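Local coordinates for surface presentation of antigens protein SPAS (Shigella flexneri, PDB 2VT1) that is the cytoplasmic domain of an inner-membrane component of the type III secretion system, required for secretion of the Ipa invasion proteins and for invasion, at residues 6-11 with 69-74. Numbering follows the deposited sequence.
Sequences IGIYFN and DEVLRL
Over one face of the Phe10 ring sits a single methyl, CD1 of Leu72, displaced toward the rim and 4.2 Å from the ring centroid. The approach, 18° off the ring normal, makes this a CH-pi contact; the nearest ring carbon is CZ, 4.0 Å from Leu72 CD1. On the helix, the Arg73 guanidinium carries Leu74 CD2 over one face, toward the rim; at its edge Glu70 O, 5° out of the guanidinium plane, takes the bond from Arg73 NH1 on a lone pair (2.8 Å), while NH2 forms a salt bridge with Asp46. With CG anti to the backbone N (chi1 -173°), the Phe10 ring is carried toward Leu72, which starts out along the flank of the helix and bends its tip back to the ring. Two residues back along the chain, Val71 CG1 rests against two methyls of Ile8, 4.0 Å from Ile8 CG2 and 4.1 Å from Ile8 CD1. In this cytoplasmic domain of the type III secretion exporter family, strand 4-9 is an outermost strand, within this chain, of an antiparallel sheet, and helix 68-80 packs on it through these apolar pairs. Pro18 and Ile75 add to the apolar layer, and Val71 also touches Leu49 and Leu53 of helix 47-56. Strand 4-9 pairs with strand 19-25, while Ile6, Gly7 and Ile8 form an antiparallel ladder with a strand of another protein's chain, extending the sheet across that interface.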
ATOM      1  N   ILE B   6      -2.285  -1.310   2.853  1.00 16.64           N
ATOM      2  CA  ILE B   6      -2.376  -1.415   1.391  1.00 15.96           C
ATOM      3  C   ILE B   6      -1.039  -0.963   0.813  1.00 16.24           C
ATOM      4  O   ILE B   6      -0.564   0.171   1.037  1.00 15.08           O
ATOM      5  CB  ILE B   6      -3.535  -0.557   0.774  1.00 16.61           C
ATOM      6  CG1 ILE B   6      -4.825  -0.621   1.616  1.00 14.69           C
ATOM      7  CG2 ILE B   6      -3.772  -0.941  -0.707  1.00 14.88           C
ATOM      8  CD1 ILE B   6      -5.731  -1.863   1.441  1.00 14.98           C
ATOM      9  N   GLY B   7      -0.415  -1.878   0.090  1.00 15.73           N
ATOM     10  CA  GLY B   7       0.830  -1.605  -0.558  1.00 15.78           C
ATOM     11  C   GLY B   7       0.538  -0.947  -1.887  1.00 14.75           C
ATOM     12  O   GLY B   7      -0.404  -1.334  -2.572  1.00 15.15           O
ATOM     13  N   ILE B   8       1.339   0.050  -2.241  1.00 15.54           N
ATOM     14  CA  ILE B   8       1.157   0.784  -3.494  1.00 15.88           C
ATOM     15  C   ILE B   8       2.448   0.854  -4.309  1.00 17.69           C
ATOM     16  O   ILE B   8       3.496   1.287  -3.837  1.00 17.37           O
ATOM     17  CB  ILE B   8       0.637   2.212  -3.265  1.00 16.19           C
ATOM     18  CG1 ILE B   8      -0.653   2.201  -2.456  1.00 17.82           C
ATOM     19  CG2 ILE B   8       0.403   2.907  -4.596  1.00 15.23           C
ATOM     20  CD1 ILE B   8      -1.841   1.730  -3.205  1.00 15.28           C
ATOM     21  N   TYR B   9       2.344   0.413  -5.553  1.00 20.77           N
ATOM     22  CA  TYR B   9       3.428   0.482  -6.507  1.00 20.73           C
ATOM     23  C   TYR B   9       3.077   1.520  -7.572  1.00 20.10           C
ATOM     24  O   TYR B   9       1.913   1.841  -7.738  1.00 18.40           O
ATOM     25  CB  TYR B   9       3.564  -0.892  -7.142  1.00 21.16           C
ATOM     26  CG  TYR B   9       4.535  -0.920  -8.270  1.00 23.51           C
ATOM     27  CD1 TYR B   9       5.895  -0.840  -8.032  1.00 26.84           C
ATOM     28  CD2 TYR B   9       4.098  -1.031  -9.575  1.00 27.19           C
ATOM     29  CE1 TYR B   9       6.804  -0.863  -9.070  1.00 30.01           C
ATOM     30  CE2 TYR B   9       4.998  -1.052 -10.620  1.00 30.41           C
ATOM     31  CZ  TYR B   9       6.350  -0.967 -10.360  1.00 28.65           C
ATOM     32  OH  TYR B   9       7.248  -0.993 -11.400  1.00 35.94           O
ATOM     33  N   PHE B  10       4.053   2.047  -8.305  1.00 21.74           N
ATOM     34  CA  PHE B  10       3.711   2.951  -9.424  1.00 23.75           C
ATOM     35  C   PHE B  10       4.765   3.006 -10.520  1.00 24.40           C
ATOM     36  O   PHE B  10       5.936   3.215 -10.243  1.00 25.49           O
ATOM     37  CB  PHE B  10       3.438   4.366  -8.909  1.00 24.38           C
ATOM     38  CG  PHE B  10       2.918   5.312  -9.962  1.00 25.46           C
ATOM     39  CD1 PHE B  10       1.635   5.180 -10.460  1.00 27.35           C
ATOM     40  CD2 PHE B  10       3.702   6.346 -10.435  1.00 26.23           C
ATOM     41  CE1 PHE B  10       1.159   6.045 -11.427  1.00 27.98           C
ATOM     42  CE2 PHE B  10       3.219   7.221 -11.403  1.00 24.28           C
ATOM     43  CZ  PHE B  10       1.953   7.067 -11.893  1.00 23.43           C
ATOM     44  N   ASN B  11       4.328   2.829 -11.764  1.00 25.49           N
ATOM     45  CA  ASN B  11       5.194   2.976 -12.949  1.00 27.28           C
ATOM     46  C   ASN B  11       4.407   3.578 -14.115  1.00 26.03           C
ATOM     47  O   ASN B  11       3.486   2.956 -14.648  1.00 25.46           O
ATOM     48  CB  ASN B  11       5.798   1.629 -13.367  1.00 27.99           C
ATOM     49  CG  ASN B  11       6.802   1.767 -14.497  1.00 29.76           C
ATOM     50  OD1 ASN B  11       7.027   2.859 -15.017  1.00 30.47           O
ATOM     51  ND2 ASN B  11       7.414   0.655 -14.877  1.00 30.88           N
ATOM     52  N   ASP B  69      -6.495   9.624  -8.336  1.00 23.83           N
ATOM     53  CA  ASP B  69      -5.888  10.888  -7.891  1.00 23.86           C
ATOM     54  C   ASP B  69      -5.697  10.962  -6.373  1.00 20.59           C
ATOM     55  O   ASP B  69      -4.748  11.549  -5.886  1.00 20.80           O
ATOM     56  CB  ASP B  69      -6.771  12.069  -8.323  1.00 25.66           C
ATOM     57  CG  ASP B  69      -6.265  12.766  -9.575  1.00 31.41           C
ATOM     58  OD1 ASP B  69      -7.043  12.851 -10.553  1.00 39.01           O
ATOM     59  OD2 ASP B  69      -5.098  13.229  -9.592  1.00 33.15           O
ATOM     60  N   GLU B  70      -6.622  10.393  -5.620  1.00 20.81           N
ATOM     61  CA  GLU B  70      -6.507  10.367  -4.158  1.00 20.66           C
ATOM     62  C   GLU B  70      -5.288   9.555  -3.734  1.00 19.70           C
ATOM     63  O   GLU B  70      -4.674   9.844  -2.709  1.00 19.09           O
ATOM     64  CB  GLU B  70      -7.774   9.782  -3.528  1.00 21.19           C
ATOM     65  CG  GLU B  70      -7.795   9.853  -2.008  1.00 25.65           C
ATOM     66  CD  GLU B  70      -9.130   9.445  -1.402  1.00 29.68           C
ATOM     67  OE1 GLU B  70     -10.069   9.114  -2.167  1.00 31.28           O
ATOM     68  OE2 GLU B  70      -9.237   9.460  -0.154  1.00 30.83           O
ATOM     69  N   VAL B  71      -4.942   8.535  -4.526  1.00 18.72           N
ATOM     70  CA  VAL B  71      -3.782   7.702  -4.227  1.00 18.06           C
ATOM     71  C   VAL B  71      -2.521   8.372  -4.740  1.00 16.80           C
ATOM     72  O   VAL B  71      -1.509   8.425  -4.066  1.00 16.07           O
ATOM     73  CB  VAL B  71      -3.918   6.286  -4.835  1.00 17.78           C
ATOM     74  CG1 VAL B  71      -2.627   5.517  -4.661  1.00 17.87           C
ATOM     75  CG2 VAL B  71      -5.069   5.532  -4.165  1.00 17.54           C
ATOM     76  N   LEU B  72      -2.608   8.910  -5.946  1.00 17.64           N
ATOM     77  CA  LEU B  72      -1.490   9.546  -6.589  1.00 18.45           C
ATOM     78  C   LEU B  72      -0.997  10.782  -5.816  1.00 18.05           C
ATOM     79  O   LEU B  72       0.188  11.102  -5.842  1.00 18.24           O
ATOM     80  CB  LEU B  72      -1.885   9.924  -8.016  1.00 19.73           C
ATOM     81  CG  LEU B  72      -0.751  10.318  -8.946  1.00 23.59           C
ATOM     82  CD1 LEU B  72       0.359   9.275  -8.910  1.00 25.87           C
ATOM     83  CD2 LEU B  72      -1.319  10.472 -10.354  1.00 26.57           C
ATOM     84  N   ARG B  73      -1.889  11.467  -5.119  1.00 17.22           N
ATOM     85  CA  ARG B  73      -1.472  12.596  -4.297  1.00 18.62           C
ATOM     86  C   ARG B  73      -0.398  12.224  -3.240  1.00 18.52           C
ATOM     87  O   ARG B  73       0.490  13.030  -2.936  1.00 16.90           O
ATOM     88  CB  ARG B  73      -2.697  13.262  -3.646  1.00 18.38           C
ATOM     89  CG  ARG B  73      -2.918  12.911  -2.205  1.00 20.12           C
ATOM     90  CD  ARG B  73      -4.294  13.356  -1.758  1.00 20.40           C
ATOM     91  NE  ARG B  73      -4.443  13.320  -0.308  1.00 19.62           N
ATOM     92  CZ  ARG B  73      -4.734  12.228   0.383  1.00 17.89           C
ATOM     93  NH1 ARG B  73      -4.925  11.060  -0.227  1.00 18.60           N
ATOM     94  NH2 ARG B  73      -4.846  12.311   1.692  1.00 14.94           N
ATOM     95  N   LEU B  74      -0.463  11.004  -2.700  1.00 17.83           N
ATOM     96  CA  LEU B  74       0.537  10.546  -1.736  1.00 17.81           C
ATOM     97  C   LEU B  74       1.894  10.343  -2.381  1.00 16.93           C
ATOM     98  O   LEU B  74       2.912  10.741  -1.835  1.00 18.69           O
ATOM     99  CB  LEU B  74       0.098   9.246  -1.049  1.00 17.49           C
ATOM    100  CG  LEU B  74      -1.247   9.298  -0.330  1.00 17.58           C
ATOM    101  CD1 LEU B  74      -1.556   7.941   0.293  1.00 19.40           C
ATOM    102  CD2 LEU B  74      -1.242  10.385   0.740  1.00 15.70           C
TER